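PDB 6GNF: glycogen synthase from Cyanobacterium sp. CLg1, which is a two-domain enzyme of the starch and bacterial glycogen synthase family, built on the GT-B glycosyltransferase fold and modelled with adenosine-5'-diphosphate and a glycan. Local coordinates for residues 43-48 / 304-309; 308-313 / 415-420; 329-334 / 446-451. One frame throughout, in Å; residues are numbered along the deposited sequence.

Interaction 1 of 3, residues 43-48 / 304-309; sequences VTEGLP and GTKIET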
ATOM      1  N   VAL A  43      -2.729   6.204   1.602  1.00 50.89           N
ATOM      2  CA  VAL A  43      -1.691   7.216   1.787  1.00 50.71           C
ATOM      3  C   VAL A  43      -1.935   8.414   0.861  1.00 50.34           C
ATOM      4  O   VAL A  43      -1.897   9.565   1.310  1.00 49.25           O
ATOM      5  CB  VAL A  43      -0.283   6.648   1.535  1.00 51.00           C
ATOM      6  CG1 VAL A  43       0.753   7.760   1.592  1.00 51.23           C
ATOM      7  CG2 VAL A  43       0.050   5.547   2.549  1.00 52.78           C
ATOM      8  N   THR A  44      -2.229   8.152  -0.407  1.00 50.23           N
ATOM      9  CA  THR A  44      -2.448   9.247  -1.364  1.00 52.29           C
ATOM     10  C   THR A  44      -3.771   9.991  -1.125  1.00 52.71           C
ATOM     11  O   THR A  44      -3.990  11.080  -1.672  1.00 51.22           O
ATOM     12  CB  THR A  44      -2.352   8.780  -2.834  1.00 51.27           C
ATOM     13  OG1 THR A  44      -3.316   7.765  -3.086  1.00 55.91           O
ATOM     14  CG2 THR A  44      -1.006   8.190  -3.089  1.00 52.77           C
ATOM     15  N   GLU A  45      -4.632   9.434  -0.276  1.00 52.75           N
ATOM     16  CA  GLU A  45      -5.780  10.177   0.223  1.00 53.37           C
ATOM     17  C   GLU A  45      -5.381  11.029   1.425  1.00 53.30           C
ATOM     18  O   GLU A  45      -5.587  12.234   1.413  1.00 55.01           O
ATOM     19  CB  GLU A  45      -6.911   9.230   0.619  1.00 55.49           C
ATOM     20  CG  GLU A  45      -8.168   9.961   1.081  1.00 58.67           C
ATOM     21  CD  GLU A  45      -9.240   9.052   1.658  1.00 59.16           C
ATOM     22  OE1 GLU A  45      -9.064   7.823   1.661  1.00 59.54           O
ATOM     23  OE2 GLU A  45     -10.279   9.565   2.104  1.00 65.50           O
ATOM     24  N   GLY A  46      -4.823  10.387   2.450  1.00 51.10           N
ATOM     25  CA  GLY A  46      -4.604  11.019   3.746  1.00 51.37           C
ATOM     26  C   GLY A  46      -3.488  12.037   3.840  1.00 51.32           C
ATOM     27  O   GLY A  46      -3.653  13.094   4.441  1.00 52.53           O
ATOM     28  N   LEU A  47      -2.341  11.713   3.260  1.00 50.61           N
ATOM     29  CA  LEU A  47      -1.179  12.597   3.346  1.00 51.58           C
ATOM     30  C   LEU A  47      -1.423  13.916   2.593  1.00 49.70           C
ATOM     31  O   LEU A  47      -1.196  14.986   3.155  1.00 54.08           O
ATOM     32  CB  LEU A  47       0.098  11.871   2.887  1.00 51.17           C
ATOM     33  CG  LEU A  47       1.395  12.679   2.762  1.00 52.28           C
ATOM     34  CD1 LEU A  47       1.705  13.466   4.032  1.00 52.91           C
ATOM     35  CD2 LEU A  47       2.558  11.761   2.404  1.00 51.27           C
ATOM     36  N   PRO A  48      -1.924  13.854   1.347  1.00 48.36           N
ATOM     37  CA  PRO A  48      -2.241  15.118   0.662  1.00 48.12           C
ATOM     38  C   PRO A  48      -3.270  15.981   1.379  1.00 50.08           C
ATOM     39  O   PRO A  48      -3.134  17.205   1.381  1.00 50.52           O
ATOM     40  CB  PRO A  48      -2.779  14.647  -0.692  1.00 47.96           C
ATOM     41  CG  PRO A  48      -2.026  13.388  -0.934  1.00 47.15           C
ATOM     42  CD  PRO A  48      -2.030  12.717   0.417  1.00 47.32           C
ATOM     43  N   GLY A 304       1.010   7.681   8.666  1.00 58.28           N
ATOM     44  CA  GLY A 304      -0.109   7.867   9.565  1.00 59.32           C
ATOM     45  C   GLY A 304      -1.359   7.364   8.881  1.00 59.19           C
ATOM     46  O   GLY A 304      -1.300   6.604   7.898  1.00 56.89           O
ATOM     47  N   THR A 305      -2.503   7.775   9.405  1.00 60.86           N
ATOM     48  CA  THR A 305      -3.782   7.385   8.850  1.00 62.22           C
ATOM     49  C   THR A 305      -4.861   8.416   9.196  1.00 60.89           C
ATOM     50  O   THR A 305      -4.733   9.171  10.155  1.00 60.14           O
ATOM     51  CB  THR A 305      -4.178   6.003   9.379  1.00 66.68           C
ATOM     52  OG1 THR A 305      -5.370   5.564   8.723  1.00 73.99           O
ATOM     53  CG2 THR A 305      -4.415   6.034  10.885  1.00 67.41           C
ATOM     54  N   LYS A 306      -5.900   8.469   8.373  1.00 61.32           N
ATOM     55  CA  LYS A 306      -7.051   9.316   8.644  1.00 64.92           C
ATOM     56  C   LYS A 306      -7.889   8.709   9.738  1.00 67.19           C
ATOM     57  O   LYS A 306      -8.020   7.497   9.825  1.00 68.01           O
ATOM     58  CB  LYS A 306      -7.934   9.482   7.409  1.00 64.69           C
ATOM     59  CG  LYS A 306      -7.486  10.574   6.478  1.00 65.39           C
ATOM     60  CD  LYS A 306      -8.322  10.589   5.209  1.00 64.05           C
ATOM     61  CE  LYS A 306      -9.730  11.052   5.484  1.00 65.16           C
ATOM     62  NZ  LYS A 306     -10.412  11.481   4.248  1.00 63.94           N
ATOM     63  N   ILE A 307      -8.548   9.584  10.489  1.00 72.51           N
ATOM     64  CA  ILE A 307      -9.326   9.178  11.638  1.00 78.00           C
ATOM     65  C   ILE A 307     -10.808   9.057  11.272  1.00 80.83           C
ATOM     66  O   ILE A 307     -11.499   8.215  11.837  1.00 88.81           O
ATOM     67  CB  ILE A 307      -9.077  10.166  12.808  1.00 79.48           C
ATOM     68  CG1 ILE A 307      -7.595  10.118  13.234  1.00 79.99           C
ATOM     69  CG2 ILE A 307     -10.044   9.912  13.947  1.00 83.62           C
ATOM     70  CD1 ILE A 307      -7.174  11.289  14.101  1.00 82.58           C
ATOM     71  N   GLU A 308     -11.278   9.848  10.314  1.00 81.52           N
ATOM     72  CA  GLU A 308     -12.701   9.937   9.958  1.00 86.60           C
ATOM     73  C   GLU A 308     -13.477   8.612   9.867  1.00 84.09           C
ATOM     74  O   GLU A 308     -14.478   8.444  10.562  1.00 86.97           O
ATOM     75  CB  GLU A 308     -12.879  10.709   8.657  1.00 92.02           C
ATOM     76  CG  GLU A 308     -12.689  12.217   8.797  1.00 98.14           C
ATOM     77  CD  GLU A 308     -12.329  12.889   7.487  1.00105.61           C
ATOM     78  OE1 GLU A 308     -11.287  13.582   7.448  1.00108.65           O
ATOM     79  OE2 GLU A 308     -13.083  12.720   6.505  1.00111.58           O
ATOM     80  N   THR A 309     -13.077   7.717   8.975  1.00 81.84           N
ATOM     81  CA  THR A 309     -13.787   6.447   8.805  1.00 81.01           C
ATOM     82  C   THR A 309     -13.474   5.454   9.930  1.00 78.18           C
ATOM     83  O   THR A 309     -14.354   4.698  10.349  1.00 77.28           O
ATOM     84  CB  THR A 309     -13.436   5.779   7.453  1.00 80.75           C
ATOM     85  OG1 THR A 309     -13.672   6.702   6.385  1.00 82.10           O
ATOM     86  CG2 THR A 309     -14.271   4.511   7.224  1.00 79.52           C
TER

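Interaction 2 of 3, residues 308-313 / 415-420; sequences ETWNPQ and KLAHFI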
ATOM      1  N   GLU A 308     -11.278   9.848  10.314  1.00 81.52           N
ATOM      2  CA  GLU A 308     -12.701   9.937   9.958  1.00 86.60           C
ATOM      3  C   GLU A 308     -13.477   8.612   9.867  1.00 84.09           C
ATOM      4  O   GLU A 308     -14.478   8.444  10.562  1.00 86.97           O
ATOM      5  CB  GLU A 308     -12.879  10.709   8.657  1.00 92.02           C
ATOM      6  CG  GLU A 308     -12.689  12.217   8.797  1.00 98.14           C
ATOM      7  CD  GLU A 308     -12.329  12.889   7.487  1.00105.61           C
ATOM      8  OE1 GLU A 308     -11.287  13.582   7.448  1.00108.65           O
ATOM      9  OE2 GLU A 308     -13.083  12.720   6.505  1.00111.58           O
ATOM     10  N   THR A 309     -13.077   7.717   8.975  1.00 81.84           N
ATOM     11  CA  THR A 309     -13.787   6.447   8.805  1.00 81.01           C
ATOM     12  C   THR A 309     -13.474   5.454   9.930  1.00 78.18           C
ATOM     13  O   THR A 309     -14.354   4.698  10.349  1.00 77.28           O
ATOM     14  CB  THR A 309     -13.436   5.779   7.453  1.00 80.75           C
ATOM     15  OG1 THR A 309     -13.672   6.702   6.385  1.00 82.10           O
ATOM     16  CG2 THR A 309     -14.271   4.511   7.224  1.00 79.52           C
ATOM     17  N   TRP A 310     -12.223   5.459  10.399  1.00 74.58           N
ATOM     18  CA  TRP A 310     -11.736   4.472  11.358  1.00 76.48           C
ATOM     19  C   TRP A 310     -11.493   5.063  12.749  1.00 77.38           C
ATOM     20  O   TRP A 310     -10.389   5.527  13.054  1.00 77.71           O
ATOM     21  CB  TRP A 310     -10.448   3.825  10.838  1.00 75.45           C
ATOM     22  CG  TRP A 310     -10.664   2.991   9.625  1.00 76.75           C
ATOM     23  CD1 TRP A 310     -10.554   3.396   8.329  1.00 78.33           C
ATOM     24  CD2 TRP A 310     -11.044   1.612   9.585  1.00 77.27           C
ATOM     25  NE1 TRP A 310     -10.836   2.353   7.484  1.00 78.60           N
ATOM     26  CE2 TRP A 310     -11.142   1.246   8.229  1.00 78.05           C
ATOM     27  CE3 TRP A 310     -11.316   0.652  10.563  1.00 80.62           C
ATOM     28  CZ2 TRP A 310     -11.490  -0.041   7.823  1.00 80.06           C
ATOM     29  CZ3 TRP A 310     -11.666  -0.633  10.161  1.00 81.98           C
ATOM     30  CH2 TRP A 310     -11.750  -0.965   8.803  1.00 82.40           C
ATOM     31  N   ASN A 311     -12.551   5.110  13.551  1.00 76.47           N
ATOM     32  CA  ASN A 311     -12.423   5.367  14.979  1.00 78.89           C
ATOM     33  C   ASN A 311     -13.669   4.879  15.692  1.00 77.74           C
ATOM     34  O   ASN A 311     -14.785   5.065  15.195  1.00 75.57           O
ATOM     35  CB  ASN A 311     -12.163   6.843  15.302  1.00 80.44           C
ATOM     36  CG  ASN A 311     -13.371   7.728  15.063  1.00 82.75           C
ATOM     37  OD1 ASN A 311     -14.078   8.101  15.998  1.00 84.04           O
ATOM     38  ND2 ASN A 311     -13.601   8.081  13.828  1.00 83.55           N
ATOM     39  N   PRO A 312     -13.485   4.306  16.885  1.00 77.05           N
ATOM     40  CA  PRO A 312     -14.584   3.654  17.566  1.00 77.84           C
ATOM     41  C   PRO A 312     -15.715   4.593  17.963  1.00 78.58           C
ATOM     42  O   PRO A 312     -16.851   4.144  18.091  1.00 81.05           O
ATOM     43  CB  PRO A 312     -13.911   3.036  18.795  1.00 79.49           C
ATOM     44  CG  PRO A 312     -12.687   3.848  19.020  1.00 79.11           C
ATOM     45  CD  PRO A 312     -12.227   4.229  17.652  1.00 77.24           C
ATOM     46  N   GLN A 313     -15.432   5.887  18.092  1.00 78.66           N
ATOM     47  CA  GLN A 313     -16.442   6.857  18.533  1.00 81.51           C
ATOM     48  C   GLN A 313     -17.497   7.122  17.462  1.00 81.15           C
ATOM     49  O   GLN A 313     -18.680   7.249  17.780  1.00 80.24           O
ATOM     50  CB  GLN A 313     -15.810   8.190  18.962  1.00 83.51           C
ATOM     51  CG  GLN A 313     -14.981   8.134  20.240  1.00 87.13           C
ATOM     52  CD  GLN A 313     -13.467   8.043  20.025  1.00 88.34           C
ATOM     53  OE1 GLN A 313     -12.700   8.450  20.896  1.00 94.39           O
ATOM     54  NE2 GLN A 313     -13.030   7.550  18.868  1.00 86.92           N
ATOM     55  N   LYS A 415     -17.689  -3.807   5.936  1.00 85.15           N
ATOM     56  CA  LYS A 415     -18.494  -3.999   7.136  1.00 88.53           C
ATOM     57  C   LYS A 415     -17.856  -5.019   8.086  1.00 88.15           C
ATOM     58  O   LYS A 415     -17.754  -4.772   9.288  1.00 90.23           O
ATOM     59  CB  LYS A 415     -19.912  -4.432   6.754  1.00 90.92           C
ATOM     60  CG  LYS A 415     -20.862  -4.627   7.925  1.00 94.33           C
ATOM     61  CD  LYS A 415     -22.301  -4.668   7.433  1.00 98.66           C
ATOM     62  CE  LYS A 415     -23.280  -5.023   8.540  1.00103.33           C
ATOM     63  NZ  LYS A 415     -23.247  -6.475   8.878  1.00105.98           N
ATOM     64  N   LEU A 416     -17.434  -6.162   7.547  1.00 83.29           N
ATOM     65  CA  LEU A 416     -16.833  -7.210   8.371  1.00 79.60           C
ATOM     66  C   LEU A 416     -15.439  -6.801   8.862  1.00 75.47           C
ATOM     67  O   LEU A 416     -15.035  -7.158   9.963  1.00 76.91           O
ATOM     68  CB  LEU A 416     -16.771  -8.534   7.610  1.00 79.86           C
ATOM     69  CG  LEU A 416     -16.395  -9.768   8.439  1.00 81.74           C
ATOM     70  CD1 LEU A 416     -17.404 -10.021   9.549  1.00 84.69           C
ATOM     71  CD2 LEU A 416     -16.276 -10.999   7.551  1.00 82.42           C
ATOM     72  N   ALA A 417     -14.707  -6.054   8.047  1.00 71.43           N
ATOM     73  CA  ALA A 417     -13.424  -5.506   8.479  1.00 71.03           C
ATOM     74  C   ALA A 417     -13.608  -4.639   9.725  1.00 72.98           C
ATOM     75  O   ALA A 417     -12.844  -4.751  10.689  1.00 74.10           O
ATOM     76  CB  ALA A 417     -12.773  -4.703   7.360  1.00 67.79           C
ATOM     77  N   HIS A 418     -14.650  -3.811   9.715  1.00 72.65           N
ATOM     78  CA  HIS A 418     -14.956  -2.946  10.844  1.00 71.00           C
ATOM     79  C   HIS A 418     -15.336  -3.778  12.067  1.00 72.66           C
ATOM     80  O   HIS A 418     -14.845  -3.534  13.175  1.00 72.63           O
ATOM     81  CB  HIS A 418     -16.062  -1.952  10.475  1.00 73.52           C
ATOM     82  CG  HIS A 418     -15.564  -0.763   9.713  1.00 72.91           C
ATOM     83  ND1 HIS A 418     -15.084   0.367  10.336  1.00 72.89           N
ATOM     84  CD2 HIS A 418     -15.441  -0.539   8.384  1.00 73.55           C
ATOM     85  CE1 HIS A 418     -14.693   1.239   9.425  1.00 73.11           C
ATOM     86  NE2 HIS A 418     -14.900   0.714   8.232  1.00 73.35           N
ATOM     87  N   PHE A 419     -16.199  -4.766  11.870  1.00 72.06           N
ATOM     88  CA  PHE A 419     -16.566  -5.686  12.945  1.00 74.28           C
ATOM     89  C   PHE A 419     -15.342  -6.362  13.578  1.00 75.17           C
ATOM     90  O   PHE A 419     -15.297  -6.565  14.797  1.00 76.16           O
ATOM     91  CB  PHE A 419     -17.519  -6.772  12.439  1.00 75.98           C
ATOM     92  CG  PHE A 419     -18.978  -6.412  12.531  1.00 76.50           C
ATOM     93  CD1 PHE A 419     -19.475  -5.283  11.898  1.00 75.83           C
ATOM     94  CD2 PHE A 419     -19.862  -7.235  13.216  1.00 79.40           C
ATOM     95  CE1 PHE A 419     -20.819  -4.967  11.968  1.00 76.85           C
ATOM     96  CE2 PHE A 419     -21.210  -6.924  13.294  1.00 81.09           C
ATOM     97  CZ  PHE A 419     -21.687  -5.787  12.666  1.00 79.49           C
ATOM     98  N   ILE A 420     -14.370  -6.740  12.750  1.00 74.78           N
ATOM     99  CA  ILE A 420     -13.176  -7.452  13.233  1.00 74.18           C
ATOM    100  C   ILE A 420     -12.265  -6.513  14.020  1.00 72.19           C
ATOM    101  O   ILE A 420     -11.796  -6.858  15.107  1.00 72.06           O
ATOM    102  CB  ILE A 420     -12.396  -8.110  12.074  1.00 73.80           C
ATOM    103  CG1 ILE A 420     -13.168  -9.322  11.548  1.00 75.51           C
ATOM    104  CG2 ILE A 420     -11.009  -8.556  12.526  1.00 73.82           C
ATOM    105  CD1 ILE A 420     -12.783  -9.719  10.140  1.00 76.36           C
TER

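Interaction 3 of 3, residues 329-334 / 446-451; sequences SGKKLC and YGTIPV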
ATOM      1  N   SER A 329     -17.705  -1.499  28.049  1.00 98.48           N
ATOM      2  CA  SER A 329     -19.068  -1.738  27.564  1.00 99.74           C
ATOM      3  C   SER A 329     -19.085  -1.988  26.047  1.00 95.89           C
ATOM      4  O   SER A 329     -19.273  -3.115  25.587  1.00 94.77           O
ATOM      5  CB  SER A 329     -19.978  -0.548  27.900  1.00101.76           C
ATOM      6  OG  SER A 329     -19.801  -0.120  29.234  1.00107.27           O
ATOM      7  N   GLY A 330     -18.806  -0.948  25.273  1.00 93.61           N
ATOM      8  CA  GLY A 330     -19.009  -0.973  23.827  1.00 92.57           C
ATOM      9  C   GLY A 330     -18.192  -2.013  23.078  1.00 90.24           C
ATOM     10  O   GLY A 330     -18.664  -2.596  22.102  1.00 88.84           O
ATOM     11  N   LYS A 331     -16.949  -2.216  23.504  1.00 88.06           N
ATOM     12  CA  LYS A 331     -16.084  -3.177  22.836  1.00 85.48           C
ATOM     13  C   LYS A 331     -16.500  -4.616  23.115  1.00 85.86           C
ATOM     14  O   LYS A 331     -16.332  -5.471  22.255  1.00 85.82           O
ATOM     15  CB  LYS A 331     -14.615  -2.965  23.210  1.00 85.71           C
ATOM     16  CG  LYS A 331     -13.661  -3.419  22.119  1.00 82.46           C
ATOM     17  CD  LYS A 331     -12.207  -3.220  22.507  1.00 81.92           C
ATOM     18  CE  LYS A 331     -11.290  -3.369  21.304  1.00 79.45           C
ATOM     19  NZ  LYS A 331     -11.316  -4.739  20.735  1.00 79.97           N
ATOM     20  N   LYS A 332     -17.025  -4.887  24.307  1.00 87.93           N
ATOM     21  CA  LYS A 332     -17.570  -6.212  24.602  1.00 89.40           C
ATOM     22  C   LYS A 332     -18.756  -6.524  23.705  1.00 89.40           C
ATOM     23  O   LYS A 332     -18.909  -7.655  23.241  1.00 91.36           O
ATOM     24  CB  LYS A 332     -17.989  -6.349  26.068  1.00 92.64           C
ATOM     25  CG  LYS A 332     -16.933  -7.020  26.914  1.00 93.96           C
ATOM     26  CD  LYS A 332     -17.313  -7.082  28.380  1.00 97.07           C
ATOM     27  CE  LYS A 332     -16.137  -7.595  29.195  1.00 99.08           C
ATOM     28  NZ  LYS A 332     -16.248  -7.262  30.637  1.00103.25           N
ATOM     29  N   LEU A 333     -19.612  -5.531  23.487  1.00 88.06           N
ATOM     30  CA  LEU A 333     -20.773  -5.720  22.627  1.00 87.42           C
ATOM     31  C   LEU A 333     -20.310  -5.988  21.195  1.00 85.33           C
ATOM     32  O   LEU A 333     -20.816  -6.890  20.532  1.00 86.34           O
ATOM     33  CB  LEU A 333     -21.718  -4.514  22.714  1.00 88.31           C
ATOM     34  CG  LEU A 333     -23.104  -4.611  22.050  1.00 88.93           C
ATOM     35  CD1 LEU A 333     -24.061  -3.591  22.655  1.00 90.43           C
ATOM     36  CD2 LEU A 333     -23.054  -4.415  20.542  1.00 88.94           C
ATOM     37  N   CYS A 334     -19.319  -5.232  20.735  1.00 84.16           N
ATOM     38  CA  CYS A 334     -18.711  -5.477  19.424  1.00 82.36           C
ATOM     39  C   CYS A 334     -18.114  -6.886  19.324  1.00 81.95           C
ATOM     40  O   CYS A 334     -18.250  -7.541  18.298  1.00 80.73           O
ATOM     41  CB  CYS A 334     -17.647  -4.426  19.121  1.00 80.32           C
ATOM     42  SG  CYS A 334     -18.345  -2.790  18.796  1.00 82.72           S
ATOM     43  N   TYR A 446      -8.789   1.526  17.957  1.00 66.50           N
ATOM     44  CA  TYR A 446      -9.940   0.815  18.512  1.00 67.69           C
ATOM     45  C   TYR A 446      -9.618   0.083  19.829  1.00 68.42           C
ATOM     46  O   TYR A 446     -10.475  -0.596  20.380  1.00 69.21           O
ATOM     47  CB  TYR A 446     -10.494  -0.183  17.480  1.00 67.33           C
ATOM     48  CG  TYR A 446     -11.301   0.465  16.363  1.00 66.39           C
ATOM     49  CD1 TYR A 446     -10.684   1.249  15.407  1.00 65.87           C
ATOM     50  CD2 TYR A 446     -12.674   0.281  16.269  1.00 68.06           C
ATOM     51  CE1 TYR A 446     -11.403   1.844  14.385  1.00 66.28           C
ATOM     52  CE2 TYR A 446     -13.408   0.871  15.250  1.00 68.44           C
ATOM     53  CZ  TYR A 446     -12.766   1.650  14.307  1.00 67.44           C
ATOM     54  OH  TYR A 446     -13.473   2.258  13.278  1.00 67.47           O
ATOM     55  N   GLY A 447      -8.386   0.199  20.316  1.00 68.07           N
ATOM     56  CA  GLY A 447      -7.971  -0.495  21.534  1.00 69.48           C
ATOM     57  C   GLY A 447      -7.714  -1.973  21.305  1.00 68.61           C
ATOM     58  O   GLY A 447      -7.702  -2.770  22.236  1.00 69.70           O
ATOM     59  N   THR A 448      -7.493  -2.331  20.047  1.00 68.08           N
ATOM     60  CA  THR A 448      -7.232  -3.707  19.658  1.00 67.20           C
ATOM     61  C   THR A 448      -5.721  -3.858  19.517  1.00 66.34           C
ATOM     62  O   THR A 448      -5.078  -3.091  18.805  1.00 63.69           O
ATOM     63  CB  THR A 448      -7.964  -4.046  18.340  1.00 65.46           C
ATOM     64  OG1 THR A 448      -9.381  -3.955  18.548  1.00 66.50           O
ATOM     65  CG2 THR A 448      -7.628  -5.447  17.854  1.00 64.61           C
ATOM     66  N   ILE A 449      -5.171  -4.866  20.183  1.00 66.94           N
ATOM     67  CA  ILE A 449      -3.730  -4.976  20.377  1.00 66.91           C
ATOM     68  C   ILE A 449      -3.048  -5.726  19.232  1.00 66.43           C
ATOM     69  O   ILE A 449      -3.379  -6.887  18.976  1.00 68.71           O
ATOM     70  CB  ILE A 449      -3.426  -5.692  21.705  1.00 68.44           C
ATOM     71  CG1 ILE A 449      -3.873  -4.811  22.876  1.00 70.62           C
ATOM     72  CG2 ILE A 449      -1.944  -6.017  21.817  1.00 68.95           C
ATOM     73  CD1 ILE A 449      -3.976  -5.535  24.201  1.00 72.90           C
ATOM     74  N   PRO A 450      -2.070  -5.083  18.561  1.00 64.29           N
ATOM     75  CA  PRO A 450      -1.361  -5.775  17.484  1.00 62.59           C
ATOM     76  C   PRO A 450      -0.434  -6.897  17.958  1.00 63.34           C
ATOM     77  O   PRO A 450       0.285  -6.742  18.947  1.00 62.26           O
ATOM     78  CB  PRO A 450      -0.534  -4.660  16.820  1.00 62.13           C
ATOM     79  CG  PRO A 450      -1.157  -3.383  17.263  1.00 62.36           C
ATOM     80  CD  PRO A 450      -1.695  -3.659  18.630  1.00 64.33           C
ATOM     81  N   VAL A 451      -0.474  -8.015  17.236  1.00 63.43           N
ATOM     82  CA  VAL A 451       0.486  -9.097  17.386  1.00 63.91           C
ATOM     83  C   VAL A 451       1.052  -9.315  15.990  1.00 63.04           C
ATOM     84  O   VAL A 451       0.379  -9.863  15.121  1.00 62.55           O
ATOM     85  CB  VAL A 451      -0.171 -10.383  17.933  1.00 64.59           C
ATOM     86  CG1 VAL A 451       0.857 -11.481  18.145  1.00 65.99           C
ATOM     87  CG2 VAL A 451      -0.913 -10.097  19.222  1.00 66.38           C
TER

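Interaction 1 of 3, residues 43-48 / 304-309
Lys306 lays the start of its side chain over Gly46, its CG lying 4.0 Å from Gly46 CA, and then runs on to meet the carboxylate of Glu45. The contact illustrates how a helix can receive a loop where it carries a glycine: with no side chain in the way, the aliphatic part of the lysine settles close to the helix backbone, and the CA atoms of Gly46 and Lys306 are 5.7 Å apart. The polar end does different work. Glu45 is stretched out, its CG anti to the backbone N (chi1 -177°) and the chain extended beyond, which carries the carboxylate away from the helix and across the lysine at about a right angle. Lys306 NZ donates to Glu45 OE2 at 2.9 Å, a salt bridge in which the ammonium comes from above the carboxylate plane, 44° out of it. The bend of the lysine at chi3 (70°) brings the ammonium group to this position. Its strongest partner, however, is Glu49, one turn further along the same helix, and Glu308 adds a long ion pair, with OE2 3.7 Å from Lys306 NZ. One positive charge thus serves three carboxylates, and probably eases the repulsion between Glu45 and Glu308. The contact sits at the N-terminal domain: helix 39-54 follows strand 23-27, whose Phe26 packs against Leu47 and Pro48, while 304-309 follows strand 298-300, at the edge of the same sheet, and the C-terminal helix 526-540 packs against Leu47 through Ala529 and Tyr532.

Interaction 2 of 3, residues 308-313 / 415-420
Trp310 and His418 form a face-to-face aromatic stack that joins the interdomain linker of this GT-B fold to helix 414-423 of the C-terminal Rossmann-like domain. The tight part is the overlap of the two rings. The six-membered ring of Trp310 and the imidazole have centroids 3.7 Å apart and planes only 8° from parallel, with Trp310 CH2 above the middle of the imidazole. Over the indole face, His418 CE1 sits 3.4 Å above the plane, offset toward the rim. The first torsions (chi1 -67° in Trp310, -81° in His418) set CG beside the backbone N, which turns each ring into the space between loop and helix. Asp315 holds His418 ND1 by a hydrogen bond, which should fix the rotation of the imidazole, and further stacking comes from Phe317 on His418 and Tyr442 on Trp310. Ala417, which also touches the bound ADP, meets the edge of the indole, near its plane, its CB 4.1 Å from Trp310 CH2. The looser side is at solvent-exposed Thr309, whose CG2 stays 4.0 Å from His418 CE1. There Thr309 O lies near the imidazole plane, at the ring edge, 3.6 Å from His418 CE1.

Interaction 3 of 3, residues 329-334 / 446-451
A Schellman motif closes helix 439-445, and it is at this turn, just before strand 449-452 of the C-terminal parallel sheet, that Lys331 reaches in from helix 327-341 to Tyr446, Gly447 and Thr448. Gly447 takes a positive phi of 76°, a conformation that favours glycine, and the chain then straightens into the strand. Lys331 spans the gap: CG is anti to the backbone N, CD and CE continue in extended form, and only at chi4 (-64°) does the chain turn to direct NZ at Thr448. The resulting hydrogen bond runs from Lys331 NZ to Thr448 OG1 at 3.0 Å, the two side chains crossing at about a right angle. Along the way the methylenes pass the turn's carbonyls, Lys331 CE lying 3.8 Å from Gly447 O. Tyr446 O itself accepts a hydrogen bond from Tyr322 OH, while the ring of Tyr446 leads away toward helix 414-423. Around the ammonium group, Ala422 O is the stronger acceptor. The hydroxyl of Thr448 accepts from the lysine and has Thr421 O and Ala424 O as candidates for its single proton. The end of helix 414-423 therefore joins the contact as a third element. Lys331 is buried, and the bonds named for its NZ go to two neutral oxygens, the hydroxyl of Thr448 and the backbone carbonyl of Ala422 in the last turn of that helix; the partial negative character of such a helix end would be expected to help stabilise the positive ammonium group.

Followed from the N terminus, interaction 1 closes the longest loop, bringing the linker after strand 298-300 back to helix 39-54 of the N-terminal domain. Interaction 2 starts where that one ends: the two share Glu308 and Thr309, so a single short linker faces the N-terminal domain and then helix 414-423. Interaction 3 opens later, after interaction 1 has closed, and crosses interaction 2, since 308-313, 329-334, 415-420 and 446-451 alternate along the chain. The crossing pair also meet in space: Tyr446 OH lies 3.0 Å from Asn311 N. Interactions 1 and 2 thus fasten the connecting chain to both domains, while interaction 3 lies within the C-terminal one.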